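Local coordinates for protein isoflavone reductase (Medicago sativa, PDB 2GAS) that reduces 2'-hydroxyisoflavones such as 2'-hydroxyformononetin to chiral isoflavanones with NADPH, on the route to the phytoalexin medicarpin, at residues C151-T156 / H213-K218. Sequence-based numbering, arbitrary orientation.
Sequences CCHAFT and HIRLPK
The imidazole of H153 presents its CD2 edge to segment 213-218: the carbonyl oxygen O of I214 lies near the ring plane, 3.7 Å from CD2 of H153. R215 crosses the same end of the ring obliquely, its CD 3.9 Å from CD2 of H153. The guanidinium of R215 is turned 28° from that imidazole, and the bend of the arginine chain at chi2 and chi3 carries it onward to a salt bridge with E286 and a cation-pi contact with Y277. The second imidazole, that of H213, is met obliquely by C151: ND1 of H213 is 4.0 Å from CB of C151, and SG of C151 stands 4.9 Å from the ring centroid. The hydroxyl of Y277 bonds both NE2 of H153 and ND1 of H213, tying the two rings together, while D284 takes NE2 of H213, which could favour a positive charge on that ring if it is protonated.

The backbones run parallel at C151 and H213. N of I214 donates to O of C151 at 3.0 Å, nearly straight (164°) and in the carbonyl plane, and CA of H213 adds a CA-H...O contact to the same oxygen. One step on, a water takes over from direct pairing, donating to O of C152 at 2.8 Å and to O of I214. I214 packs CG1, anti to its own carbonyl carbon, 3.8 Å from CA of C152, and F197 of helix 191-202 touches the isoleucine side chain. The contact is almost wholly buried. It is the parting of two parallel strand ends, 148-151 and 210-213, in an NmrA-type reductase of the NADP-binding Rossmann class, close to R137, a probable NADP(+)-binding residue whose side chain approaches that of C151 to about 4 Å.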
loop_
_atom_site.group_PDB
_atom_site.type_symbol
_atom_site.label_atom_id
_atom_site.label_comp_id
_atom_site.label_asym_id
_atom_site.label_seq_id
_atom_site.Cartn_x
_atom_site.Cartn_y
_atom_site.Cartn_z
ATOM N N CYS A 151 6.882 -0.988 1.078
ATOM C CA CYS A 151 6.404 -0.030 2.068
ATOM C C CYS A 151 6.200 1.319 1.388
ATOM O O CYS A 151 7.124 2.133 1.299
ATOM C CB CYS A 151 7.428 0.072 3.201
ATOM S SG CYS A 151 7.842 -1.551 3.910
ATOM N N CYS A 152 4.980 1.543 0.910
ATOM C CA CYS A 152 4.644 2.772 0.188
ATOM C C CYS A 152 4.064 3.874 1.054
ATOM O O CYS A 152 3.720 4.945 0.556
ATOM C CB CYS A 152 3.663 2.457 -0.941
ATOM S SG CYS A 152 2.104 1.736 -0.367
ATOM N N HIS A 153 3.933 3.606 2.347
ATOM C CA HIS A 153 3.394 4.586 3.268
ATOM C C HIS A 153 1.992 5.101 2.934
ATOM O O HIS A 153 1.096 4.299 2.680
ATOM C CB HIS A 153 4.414 5.715 3.447
ATOM C CG HIS A 153 5.626 5.277 4.209
ATOM N ND1 HIS A 153 5.580 4.969 5.551
ATOM C CD2 HIS A 153 6.877 4.963 3.796
ATOM C CE1 HIS A 153 6.745 4.476 5.930
ATOM N NE2 HIS A 153 7.550 4.460 4.883
ATOM N N ALA A 154 1.798 6.417 2.891
ATOM C CA ALA A 154 0.462 6.971 2.685
ATOM C C ALA A 154 -0.084 7.160 1.273
ATOM O O ALA A 154 0.375 8.021 0.530
ATOM C CB ALA A 154 0.345 8.293 3.451
ATOM N N PHE A 155 -1.090 6.362 0.924
ATOM C CA PHE A 155 -1.730 6.469 -0.388
ATOM C C PHE A 155 -2.456 7.807 -0.447
ATOM O O PHE A 155 -3.145 8.183 0.503
ATOM C CB PHE A 155 -2.774 5.370 -0.577
ATOM C CG PHE A 155 -2.202 4.026 -0.889
ATOM C CD1 PHE A 155 -1.662 3.761 -2.142
ATOM C CD2 PHE A 155 -2.226 3.010 0.061
ATOM C CE1 PHE A 155 -1.156 2.501 -2.447
ATOM C CE2 PHE A 155 -1.723 1.748 -0.237
ATOM C CZ PHE A 155 -1.187 1.494 -1.492
ATOM N N THR A 156 -2.331 8.510 -1.566
ATOM C CA THR A 156 -3.003 9.796 -1.714
ATOM C C THR A 156 -4.518 9.655 -1.607
ATOM O O THR A 156 -5.177 10.466 -0.956
ATOM C CB THR A 156 -2.670 10.446 -3.068
ATOM O OG1 THR A 156 -2.848 9.483 -4.116
ATOM C CG2 THR A 156 -1.236 10.958 -3.078
ATOM N N HIS A 213 11.295 1.094 0.234
ATOM C CA HIS A 213 10.594 2.224 0.832
ATOM C C HIS A 213 10.314 3.345 -0.147
ATOM O O HIS A 213 11.213 3.795 -0.858
ATOM C CB HIS A 213 11.432 2.771 1.984
ATOM C CG HIS A 213 11.883 1.713 2.938
ATOM N ND1 HIS A 213 11.158 1.366 4.059
ATOM C CD2 HIS A 213 12.941 0.871 2.897
ATOM C CE1 HIS A 213 11.751 0.352 4.664
ATOM N NE2 HIS A 213 12.834 0.032 3.979
ATOM N N ILE A 214 9.066 3.799 -0.171
ATOM C CA ILE A 214 8.688 4.888 -1.056
ATOM C C ILE A 214 8.542 6.179 -0.251
ATOM O O ILE A 214 7.570 6.363 0.478
ATOM C CB ILE A 214 7.338 4.609 -1.770
ATOM C CG1 ILE A 214 7.339 3.210 -2.393
ATOM C CG2 ILE A 214 7.083 5.679 -2.834
ATOM C CD1 ILE A 214 8.285 3.040 -3.539
ATOM N N ARG A 215 9.542 7.048 -0.347
ATOM C CA ARG A 215 9.521 8.354 0.311
ATOM C C ARG A 215 9.996 9.285 -0.801
ATOM O O ARG A 215 11.190 9.532 -0.936
ATOM C CB ARG A 215 10.498 8.421 1.494
ATOM C CG ARG A 215 9.955 7.914 2.830
ATOM C CD ARG A 215 10.439 6.512 3.156
ATOM N NE ARG A 215 11.897 6.404 3.269
ATOM C CZ ARG A 215 12.597 6.579 4.390
ATOM N NH1 ARG A 215 11.990 6.886 5.530
ATOM N NH2 ARG A 215 13.912 6.407 4.378
ATOM N N LEU A 216 9.055 9.777 -1.603
ATOM C CA LEU A 216 9.380 10.648 -2.734
ATOM C C LEU A 216 9.607 12.096 -2.282
ATOM O O LEU A 216 8.757 12.703 -1.641
ATOM C CB LEU A 216 8.257 10.551 -3.769
ATOM C CG LEU A 216 7.903 9.103 -4.151
ATOM C CD1 LEU A 216 6.598 9.069 -4.918
ATOM C CD2 LEU A 216 9.031 8.485 -4.970
ATOM N N PRO A 217 10.769 12.668 -2.631
ATOM C CA PRO A 217 11.152 14.036 -2.268
ATOM C C PRO A 217 10.071 15.117 -2.246
ATOM O O PRO A 217 9.857 15.753 -1.217
ATOM C CB PRO A 217 12.272 14.344 -3.256
ATOM C CG PRO A 217 12.956 13.021 -3.354
ATOM C CD PRO A 217 11.782 12.069 -3.519
ATOM N N LYS A 218 9.390 15.328 -3.366
ATOM C CA LYS A 218 8.366 16.365 -3.421
ATOM C C LYS A 218 7.076 16.005 -2.700
ATOM O O LYS A 218 6.192 16.850 -2.547
ATOM C CB LYS A 218 8.061 16.732 -4.876
ATOM C CG LYS A 218 9.190 17.504 -5.548
ATOM C CD LYS A 218 8.867 17.852 -6.996
ATOM C CE LYS A 218 8.802 16.606 -7.865
ATOM N NZ LYS A 218 8.537 16.935 -9.297
HETATM O O HOH W 1 5.101 7.297 -0.139
#